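Local coordinates for metallo-beta-lactamase family protein (Thermus thermophilus, PDB 2ZO4), which probably catalyses a hydrolytic reaction at a two-zinc centre of the metallo-beta-lactamase fold, its natural substrate being unsettled, at residues A[47-50]-A[51-55]; A[89-92]-A[93-97]; A[219-222]-A[223-226]; A[297-301]-A[302-306]. All coordinates share one frame; numbering follows the deposited sequence.

All four contacts are local, each joining a helix turn or strand end to the residues that follow it. Interaction 1 stays within one helix, part of a beta-alpha-beta unit, and rests on regular backbone bonds with Leu49 and Leu53 on the inner side. Interaction 2 lies deepest, where a strand end gives way to a turn beside the zinc site, and mixes ring, carboxylate and apolar contacts. Interactions 3 and 4 both finish helices: the first with a glycine and water bridges, the second with a Schellman motif that leads into a C-terminal hairpin. Their polar groups lie toward the surface, their leucines toward the interior.

Interaction 1: A[47-50]-A[51-55]; sequences GALE and LHLAE
Leu49 overlaps Leu53 one helical turn further on, its CG lying 4.2 Å from CD1 of Leu53. The two branched side chains are held to the same side of the helix by the four-residue spacing, and both are buried, which suits leucine: each brings a broad apolar surface without a polar atom to satisfy. In Leu53 the CG stands beside the backbone N (chi1 -72°), and this folds the side chain back along the helix, bringing its CG within 3.4 Å of Leu49 O. The same oxygen accepts the backbone N-H of Leu53 at 2.9 Å, in a nearly straight bond of 169°.

The polar backbone is satisfied in the usual alpha-helical way, i to i+4. Leu51 N reaches Gly47 O at 3.0 Å and His52 N reaches Ala48 O, while Ala54 N meets Glu50 O at 2.9 Å. Along the outward side, Leu51 CG lies 3.6 Å from Gly47 O. Glu50 extends its chain beyond CG, carrying the carboxylate away from the backbone, as fits a charged residue at the surface. Ala54 sets its small CB 3.4 Å from Glu50 O.

The contact lies on helix 43-55, which joins the parallel neighbouring strands 32-36 and 65-68 as a beta-alpha-beta crossover. Leu49 packs on Leu11 of strand 8-14 and Leu24 of strand 21-29, Leu53 rests on Leu26 of strand 21-29, and Phe60 in a loop touches both leucines.

Interaction 2: A[89-92]-A[93-97]; sequences VFLH and EEEFA
Leu91 and His92 end strand 88-92 of the metallo-beta-lactamase fold and meet the turn that follows beside the zinc site. The apolar part belongs to Leu91, whose CD2 lies 3.6 Å from Glu95 CG, the two side chains crossing at about a right angle. Its CB meets Phe96 CE1 at 3.8 Å as leucine and ring slide past each other in opposite directions. The Phe96 ring also turns its edge to the backbone, with CE1 3.3 Å from Leu91 O; aromatic C-H edges suit such electron-rich neighbours.

Of the backbone bonds, Glu95 N to His92 O (3.0 Å) closes the turn. Glu95 uses its carboxylate elsewhere: OE1 accepts from Gly174 N and OE2 from His71 ND1, so it probably helps to hold the loop carrying the zinc ligands His70 and His72.

The aromatic contact is a CH-pi one. The flat His92 ring, stacked with Trp167, also offers a face to the methylene of the exposed Glu93, whose CG, placed between its backbone N and carbonyl carbon (chi1 58°), sits 3.9 Å from the ring centroid. One water bridges the pair, donating to Glu93 OE2 at 2.6 Å and lying 2.9 Å from His92 NE2.

Interaction 3: A[219-222]-A[223-226]; sequences DRLA and DLGA
Leu224 carries its CG beside the carbonyl carbon (chi1 -167°), bringing its CD2 to 4.4 Å from CD2 of Leu221. Leucine suits both places, as both pack on Leu186 of strand 185-189. The first torsion of Asp223 (-59°) swings its carboxylate back along the helix, setting OD2 3.0 Å from Asp219 O, where two acceptors face each other. Asp219 O also takes the Asp223 N-H at 3.2 Å, the last i to i+4 bond of helix 210-222.

The regular bonding then lapses: Leu224 N makes only a weak bond to Leu221 O, and Gly225 is the first residue to leave helical backbone angles. Its positive phi (88°) suits glycine, which has no CB to press on the preceding carbonyl. Two waters take up the final carbonyls: one joins Leu221 O, at 2.7 Å, to Ala226 N, and another donates to Ala222 O and weakly accepts from Gly225 N.

Asp223 OD1 and Asp219 OD2 form salt bridges with Arg241 and Lys248 of helix 240-261, while Arg220 pairs with Asp152. Helix 240-261 thus probably helps to balance the two acids, easing their mutual repulsion and the approach of Asp223 OD2 to Asp219 O near a helix end, where carboxylates are unfavourable.

Interaction 4: A[297-301]-A[302-306]; sequences EYLRE and EGAVG
Tyr298 and Glu302 cross obliquely, the ring and carboxylate planes 51° apart, with Glu302 OE2 3.3 Å from CE2 of Tyr298. The tyrosine ring leaves the helix with CG anti to the backbone N (chi1 -177°), while the Glu302 chain runs extended to place its acid end beside the ring; a long acidic side chain can reach this place and still lie at the surface.

On the buried side Val305 lays its two methyls against Leu299 CB, with CG2 at 3.8 Å from that atom, and the same CG2 comes 3.5 Å from the backbone N of Arg300. Beta-branched valine favours the extended backbone angles of strand 305-308, which begins here. Arg300 turns the other way and grips Glu297 side-on, its NE giving a 2.8 Å bond to Glu297 OE2 and its NH2 one to OE1, so that the salt bridge fixes the rotation of the guanidinium group.

Between these side chains the helix ends in a Schellman motif. Glu302 N still reaches Tyr298 O at 3.2 Å, the last regular turn bond. Gly303, with positive phi (88°), donates its N-H to Arg300 O at 2.9 Å; a CB at these angles would press on the carbonyl O of Glu302, so glycine fits. Leu299 O receives weak bonds from Ala304 N and Val305 N, and a water donates to both Arg300 O and Val305 O.

Helix 286-301 thus passes into strand 305-308, which pairs with strand 313-316. Leu299 and Val305 face Leu259 of helix 240-261, and Tyr298 reaches Leu211 and Leu215 of helix 210-222.

Interaction 1: A[47-50]-A[51-55]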
loop_
_atom_site.group_PDB
_atom_site.type_symbol
_atom_site.label_atom_id
_atom_site.label_comp_id
_atom_site.label_asym_id
_atom_site.label_seq_id
_atom_site.Cartn_x
_atom_site.Cartn_y
_atom_site.Cartn_z
ATOM N N GLY A 47 -9.346 -11.208 -16.089
ATOM C CA GLY A 47 -9.049 -12.341 -16.960
ATOM C C GLY A 47 -7.854 -13.136 -16.484
ATOM O O GLY A 47 -7.905 -14.365 -16.428
ATOM N N ALA A 48 -6.783 -12.425 -16.133
ATOM C CA ALA A 48 -5.572 -13.037 -15.594
ATOM C C ALA A 48 -5.830 -13.796 -14.291
ATOM O O ALA A 48 -5.320 -14.905 -14.101
ATOM C CB ALA A 48 -4.499 -11.983 -15.389
ATOM N N LEU A 49 -6.621 -13.196 -13.399
ATOM C CA LEU A 49 -6.940 -13.817 -12.118
ATOM C C LEU A 49 -7.774 -15.083 -12.322
ATOM O O LEU A 49 -7.510 -16.121 -11.698
ATOM C CB LEU A 49 -7.652 -12.822 -11.184
ATOM C CG LEU A 49 -7.989 -13.243 -9.744
ATOM C CD1 LEU A 49 -6.823 -13.963 -9.064
ATOM C CD2 LEU A 49 -8.431 -12.026 -8.921
ATOM N N GLU A 50 -8.766 -14.989 -13.207
ATOM C CA GLU A 50 -9.601 -16.128 -13.572
ATOM C C GLU A 50 -8.757 -17.289 -14.087
ATOM O O GLU A 50 -8.963 -18.428 -13.680
ATOM C CB GLU A 50 -10.638 -15.723 -14.620
ATOM C CG GLU A 50 -11.686 -16.791 -14.901
ATOM C CD GLU A 50 -12.765 -16.324 -15.867
ATOM O OE1 GLU A 50 -12.529 -15.350 -16.616
ATOM O OE2 GLU A 50 -13.854 -16.939 -15.874
ATOM N N LEU A 51 -7.807 -16.989 -14.973
ATOM C CA LEU A 51 -6.925 -18.015 -15.536
ATOM C C LEU A 51 -6.040 -18.661 -14.473
ATOM O O LEU A 51 -5.858 -19.882 -14.470
ATOM C CB LEU A 51 -6.079 -17.446 -16.681
ATOM C CG LEU A 51 -6.764 -17.328 -18.044
ATOM C CD1 LEU A 51 -5.981 -16.404 -18.966
ATOM C CD2 LEU A 51 -6.953 -18.702 -18.692
ATOM N N HIS A 52 -5.500 -17.841 -13.572
ATOM C CA HIS A 52 -4.725 -18.338 -12.430
ATOM C C HIS A 52 -5.529 -19.326 -11.596
ATOM O O HIS A 52 -5.059 -20.425 -11.296
ATOM C CB HIS A 52 -4.258 -17.184 -11.539
ATOM C CG HIS A 52 -3.004 -16.523 -12.017
ATOM N ND1 HIS A 52 -2.908 -15.161 -12.205
ATOM C CD2 HIS A 52 -1.795 -17.035 -12.346
ATOM C CE1 HIS A 52 -1.693 -14.863 -12.629
ATOM N NE2 HIS A 52 -0.997 -15.982 -12.720
ATOM N N LEU A 53 -6.741 -18.915 -11.226
ATOM C CA LEU A 53 -7.646 -19.741 -10.444
ATOM C C LEU A 53 -8.003 -21.030 -11.174
ATOM O O LEU A 53 -8.026 -22.100 -10.560
ATOM C CB LEU A 53 -8.913 -18.957 -10.077
ATOM C CG LEU A 53 -8.751 -17.859 -9.015
ATOM C CD1 LEU A 53 -9.942 -16.906 -9.026
ATOM C CD2 LEU A 53 -8.544 -18.453 -7.623
ATOM N N ALA A 54 -8.271 -20.920 -12.478
ATOM C CA ALA A 54 -8.572 -22.074 -13.336
ATOM C C ALA A 54 -7.445 -23.106 -13.352
ATOM O O ALA A 54 -7.705 -24.308 -13.385
ATOM C CB ALA A 54 -8.882 -21.618 -14.754
ATOM N N GLU A 55 -6.200 -22.628 -13.329
ATOM C CA GLU A 55 -5.020 -23.496 -13.332
ATOM C C GLU A 55 -4.962 -24.363 -12.075
ATOM O O GLU A 55 -4.460 -25.490 -12.112
ATOM C CB GLU A 55 -3.735 -22.667 -13.461
ATOM C CG GLU A 55 -2.464 -23.522 -13.519
ATOM C CD GLU A 55 -1.208 -22.731 -13.814
ATOM O OE1 GLU A 55 -0.112 -23.231 -13.469
ATOM O OE2 GLU A 55 -1.302 -21.625 -14.395
#

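Interaction 2: A[89-92]-A[93-97]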
loop_
_atom_site.group_PDB
_atom_site.type_symbol
_atom_site.label_atom_id
_atom_site.label_comp_id
_atom_site.label_asym_id
_atom_site.label_seq_id
_atom_site.Cartn_x
_atom_site.Cartn_y
_atom_site.Cartn_z
ATOM N N VAL A 89 -14.413 -10.373 3.633
ATOM C CA VAL A 89 -13.294 -9.455 3.411
ATOM C C VAL A 89 -12.729 -8.912 4.728
ATOM O O VAL A 89 -13.471 -8.389 5.565
ATOM C CB VAL A 89 -13.691 -8.286 2.471
ATOM C CG1 VAL A 89 -12.507 -7.358 2.215
ATOM C CG2 VAL A 89 -14.215 -8.821 1.155
ATOM N N PHE A 90 -11.414 -9.050 4.893
ATOM C CA PHE A 90 -10.705 -8.549 6.066
ATOM C C PHE A 90 -9.782 -7.390 5.689
ATOM O O PHE A 90 -9.071 -7.455 4.680
ATOM C CB PHE A 90 -9.889 -9.671 6.718
ATOM C CG PHE A 90 -10.726 -10.717 7.407
ATOM C CD1 PHE A 90 -11.073 -10.574 8.745
ATOM C CD2 PHE A 90 -11.157 -11.852 6.719
ATOM C CE1 PHE A 90 -11.838 -11.541 9.394
ATOM C CE2 PHE A 90 -11.919 -12.825 7.354
ATOM C CZ PHE A 90 -12.263 -12.669 8.695
ATOM N N LEU A 91 -9.799 -6.345 6.516
ATOM C CA LEU A 91 -9.078 -5.099 6.258
ATOM C C LEU A 91 -8.658 -4.521 7.604
ATOM O O LEU A 91 -9.464 -4.515 8.534
ATOM C CB LEU A 91 -10.021 -4.107 5.571
ATOM C CG LEU A 91 -9.643 -3.161 4.424
ATOM C CD1 LEU A 91 -10.472 -1.888 4.548
ATOM C CD2 LEU A 91 -8.161 -2.821 4.333
ATOM N N HIS A 92 -7.428 -4.018 7.719
ATOM C CA HIS A 92 -6.986 -3.435 8.996
ATOM C C HIS A 92 -7.827 -2.231 9.411
ATOM O O HIS A 92 -8.145 -1.374 8.588
ATOM C CB HIS A 92 -5.506 -3.056 8.986
ATOM C CG HIS A 92 -5.003 -2.605 10.321
ATOM N ND1 HIS A 92 -5.070 -1.293 10.737
ATOM C CD2 HIS A 92 -4.456 -3.298 11.348
ATOM C CE1 HIS A 92 -4.578 -1.195 11.959
ATOM N NE2 HIS A 92 -4.199 -2.398 12.352
ATOM N N GLU A 93 -8.157 -2.184 10.702
ATOM C CA GLU A 93 -9.073 -1.188 11.283
ATOM C C GLU A 93 -8.767 0.275 10.911
ATOM O O GLU A 93 -9.683 1.070 10.707
ATOM C CB GLU A 93 -9.144 -1.357 12.817
ATOM C CG GLU A 93 -7.787 -1.232 13.552
ATOM C CD GLU A 93 -7.848 -1.584 15.043
ATOM O OE1 GLU A 93 -8.952 -1.609 15.624
ATOM O OE2 GLU A 93 -6.778 -1.837 15.640
ATOM N N GLU A 94 -7.482 0.611 10.805
ATOM C CA GLU A 94 -7.041 1.982 10.534
ATOM C C GLU A 94 -7.355 2.478 9.107
ATOM O O GLU A 94 -7.309 3.683 8.840
ATOM C CB GLU A 94 -5.548 2.118 10.870
ATOM C CG GLU A 94 -4.958 3.521 10.750
ATOM C CD GLU A 94 -5.306 4.453 11.907
ATOM O OE1 GLU A 94 -6.019 4.052 12.851
ATOM O OE2 GLU A 94 -4.848 5.610 11.865
ATOM N N GLU A 95 -7.684 1.556 8.203
ATOM C CA GLU A 95 -8.109 1.922 6.849
ATOM C C GLU A 95 -9.545 2.438 6.823
ATOM O O GLU A 95 -9.904 3.223 5.946
ATOM C CB GLU A 95 -8.004 0.730 5.885
ATOM C CG GLU A 95 -6.598 0.200 5.612
ATOM C CD GLU A 95 -5.750 1.131 4.755
ATOM O OE1 GLU A 95 -5.403 2.233 5.230
ATOM O OE2 GLU A 95 -5.413 0.750 3.614
ATOM N N PHE A 96 -10.355 1.990 7.782
ATOM C CA PHE A 96 -11.816 2.158 7.737
ATOM C C PHE A 96 -12.296 3.601 7.615
ATOM O O PHE A 96 -13.144 3.895 6.776
ATOM C CB PHE A 96 -12.487 1.463 8.931
ATOM C CG PHE A 96 -12.708 -0.017 8.732
ATOM C CD1 PHE A 96 -11.635 -0.872 8.473
ATOM C CD2 PHE A 96 -13.990 -0.561 8.827
ATOM C CE1 PHE A 96 -11.836 -2.238 8.292
ATOM C CE2 PHE A 96 -14.200 -1.926 8.649
ATOM C CZ PHE A 96 -13.119 -2.769 8.385
ATOM N N ALA A 97 -11.755 4.491 8.442
ATOM C CA ALA A 97 -12.137 5.901 8.408
ATOM C C ALA A 97 -11.285 6.707 7.433
ATOM O O ALA A 97 -11.462 7.918 7.299
ATOM C CB ALA A 97 -12.078 6.513 9.807
HETATM O O HOH W 1 -4.287 -2.487 15.298
#

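Interaction 3: A[219-222]-A[223-226]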
loop_
_atom_site.group_PDB
_atom_site.type_symbol
_atom_site.label_atom_id
_atom_site.label_comp_id
_atom_site.label_asym_id
_atom_site.label_seq_id
_atom_site.Cartn_x
_atom_site.Cartn_y
_atom_site.Cartn_z
ATOM N N ASP A 219 11.626 -0.614 10.653
ATOM C CA ASP A 219 12.308 -1.073 11.868
ATOM C C ASP A 219 11.678 -2.356 12.398
ATOM O O ASP A 219 12.387 -3.312 12.716
ATOM C CB ASP A 219 12.251 -0.001 12.961
ATOM C CG ASP A 219 13.345 1.045 12.831
ATOM O OD1 ASP A 219 14.513 0.686 12.556
ATOM O OD2 ASP A 219 13.037 2.243 13.021
ATOM N N ARG A 220 10.346 -2.362 12.488
ATOM C CA ARG A 220 9.576 -3.509 12.974
ATOM C C ARG A 220 9.845 -4.746 12.115
ATOM O O ARG A 220 10.128 -5.819 12.647
ATOM C CB ARG A 220 8.077 -3.170 12.991
ATOM C CG ARG A 220 7.212 -4.058 13.884
ATOM C CD ARG A 220 6.306 -4.988 13.076
ATOM N NE ARG A 220 5.415 -5.768 13.937
ATOM C CZ ARG A 220 4.173 -5.418 14.274
ATOM N NH1 ARG A 220 3.634 -4.292 13.820
ATOM N NH2 ARG A 220 3.458 -6.208 15.068
ATOM N N LEU A 221 9.781 -4.580 10.795
ATOM C CA LEU A 221 10.065 -5.667 9.852
ATOM C C LEU A 221 11.526 -6.116 9.882
ATOM O O LEU A 221 11.808 -7.299 9.708
ATOM C CB LEU A 221 9.665 -5.280 8.423
ATOM C CG LEU A 221 8.189 -4.961 8.161
ATOM C CD1 LEU A 221 7.973 -4.617 6.685
ATOM C CD2 LEU A 221 7.273 -6.107 8.600
ATOM N N ALA A 222 12.442 -5.177 10.105
ATOM C CA ALA A 222 13.873 -5.489 10.178
ATOM C C ALA A 222 14.201 -6.453 11.322
ATOM O O ALA A 222 15.033 -7.344 11.164
ATOM C CB ALA A 222 14.693 -4.216 10.303
ATOM N N ASP A 223 13.530 -6.270 12.458
ATOM C CA ASP A 223 13.764 -7.072 13.664
ATOM C C ASP A 223 12.875 -8.312 13.743
ATOM O O ASP A 223 12.977 -9.096 14.692
ATOM C CB ASP A 223 13.558 -6.211 14.919
ATOM C CG ASP A 223 14.476 -5.000 14.960
ATOM O OD1 ASP A 223 15.693 -5.158 14.725
ATOM O OD2 ASP A 223 13.980 -3.885 15.239
ATOM N N LEU A 224 12.010 -8.489 12.745
ATOM C CA LEU A 224 11.028 -9.573 12.750
ATOM C C LEU A 224 11.657 -10.964 12.775
ATOM O O LEU A 224 11.160 -11.860 13.460
ATOM C CB LEU A 224 10.076 -9.447 11.550
ATOM C CG LEU A 224 8.796 -10.291 11.520
ATOM C CD1 LEU A 224 7.849 -9.970 12.689
ATOM C CD2 LEU A 224 8.086 -10.093 10.188
ATOM N N GLY A 225 12.745 -11.141 12.031
ATOM C CA GLY A 225 13.393 -12.446 11.915
ATOM C C GLY A 225 12.822 -13.287 10.788
ATOM O O GLY A 225 12.982 -14.510 10.780
ATOM N N ALA A 226 12.152 -12.632 9.838
ATOM C CA ALA A 226 11.568 -13.321 8.686
ATOM C C ALA A 226 12.659 -13.922 7.804
ATOM O O ALA A 226 13.735 -13.338 7.648
ATOM C CB ALA A 226 10.689 -12.375 7.880
HETATM O O HOH W 2 12.777 -9.736 9.171
HETATM O O HOH W 3 15.150 -9.918 11.201
#

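Interaction 4: A[297-301]-A[302-306]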
loop_
_atom_site.group_PDB
_atom_site.type_symbol
_atom_site.label_atom_id
_atom_site.label_comp_id
_atom_site.label_asym_id
_atom_site.label_seq_id
_atom_site.Cartn_x
_atom_site.Cartn_y
_atom_site.Cartn_z
ATOM N N GLU A 297 6.768 17.320 5.194
ATOM C CA GLU A 297 6.079 17.402 6.483
ATOM C C GLU A 297 6.838 16.680 7.595
ATOM O O GLU A 297 6.734 17.045 8.770
ATOM C CB GLU A 297 4.628 16.919 6.364
ATOM C CG GLU A 297 3.705 17.942 5.683
ATOM C CD GLU A 297 3.647 19.280 6.426
ATOM O OE1 GLU A 297 2.957 19.360 7.459
ATOM O OE2 GLU A 297 4.286 20.253 5.975
ATOM N N TYR A 298 7.612 15.667 7.212
ATOM C CA TYR A 298 8.538 15.006 8.121
ATOM C C TYR A 298 9.640 15.979 8.555
ATOM O O TYR A 298 9.968 16.073 9.743
ATOM C CB TYR A 298 9.146 13.776 7.439
ATOM C CG TYR A 298 10.083 12.968 8.309
ATOM C CD1 TYR A 298 9.606 11.914 9.085
ATOM C CD2 TYR A 298 11.450 13.246 8.341
ATOM C CE1 TYR A 298 10.458 11.169 9.878
ATOM C CE2 TYR A 298 12.317 12.502 9.135
ATOM C CZ TYR A 298 11.814 11.467 9.896
ATOM O OH TYR A 298 12.664 10.723 10.675
ATOM N N LEU A 299 10.196 16.700 7.583
ATOM C CA LEU A 299 11.248 17.683 7.839
ATOM C C LEU A 299 10.743 18.870 8.654
ATOM O O LEU A 299 11.470 19.398 9.499
ATOM C CB LEU A 299 11.866 18.174 6.527
ATOM C CG LEU A 299 12.728 17.178 5.738
ATOM C CD1 LEU A 299 13.133 17.764 4.399
ATOM C CD2 LEU A 299 13.958 16.746 6.529
ATOM N N ARG A 300 9.500 19.279 8.397
ATOM C CA ARG A 300 8.891 20.405 9.096
ATOM C C ARG A 300 8.636 20.070 10.556
ATOM O O ARG A 300 8.856 20.905 11.435
ATOM C CB ARG A 300 7.596 20.854 8.404
ATOM C CG ARG A 300 7.144 22.258 8.810
ATOM C CD ARG A 300 6.017 22.793 7.933
ATOM N NE ARG A 300 4.755 22.072 8.109
ATOM C CZ ARG A 300 3.911 22.252 9.124
ATOM N NH1 ARG A 300 4.184 23.127 10.092
ATOM N NH2 ARG A 300 2.792 21.545 9.183
ATOM N N GLU A 301 8.193 18.841 10.810
ATOM C CA GLU A 301 7.952 18.366 12.173
ATOM C C GLU A 301 9.247 18.349 12.982
ATOM O O GLU A 301 9.245 18.660 14.172
ATOM C CB GLU A 301 7.286 16.983 12.162
ATOM C CG GLU A 301 6.679 16.554 13.505
ATOM C CD GLU A 301 7.692 15.912 14.448
ATOM O OE1 GLU A 301 8.736 15.414 13.974
ATOM O OE2 GLU A 301 7.439 15.894 15.672
ATOM N N GLU A 302 10.350 17.996 12.328
ATOM C CA GLU A 302 11.673 18.037 12.955
ATOM C C GLU A 302 12.207 19.463 13.116
ATOM O O GLU A 302 13.195 19.682 13.819
ATOM C CB GLU A 302 12.672 17.200 12.154
ATOM C CG GLU A 302 12.430 15.704 12.239
ATOM C CD GLU A 302 13.534 14.886 11.595
ATOM O OE1 GLU A 302 14.286 15.429 10.758
ATOM O OE2 GLU A 302 13.644 13.689 11.926
ATOM N N GLY A 303 11.560 20.425 12.461
ATOM C CA GLY A 303 11.982 21.825 12.530
ATOM C C GLY A 303 13.019 22.220 11.491
ATOM O O GLY A 303 13.403 23.386 11.410
ATOM N N ALA A 304 13.463 21.253 10.689
ATOM C CA ALA A 304 14.500 21.478 9.680
ATOM C C ALA A 304 14.036 22.393 8.549
ATOM O O ALA A 304 14.844 23.107 7.954
ATOM C CB ALA A 304 14.996 20.147 9.120
ATOM N N VAL A 305 12.739 22.360 8.247
ATOM C CA VAL A 305 12.161 23.274 7.266
ATOM C C VAL A 305 10.970 24.027 7.851
ATOM O O VAL A 305 10.375 23.598 8.842
ATOM C CB VAL A 305 11.737 22.566 5.935
ATOM C CG1 VAL A 305 12.896 21.763 5.332
ATOM C CG2 VAL A 305 10.499 21.698 6.130
ATOM N N GLY A 306 10.643 25.159 7.232
ATOM C CA GLY A 306 9.442 25.909 7.566
ATOM C C GLY A 306 8.659 26.145 6.295
ATOM O O GLY A 306 9.086 25.726 5.213
HETATM O O HOH W 4 9.181 24.011 11.460
#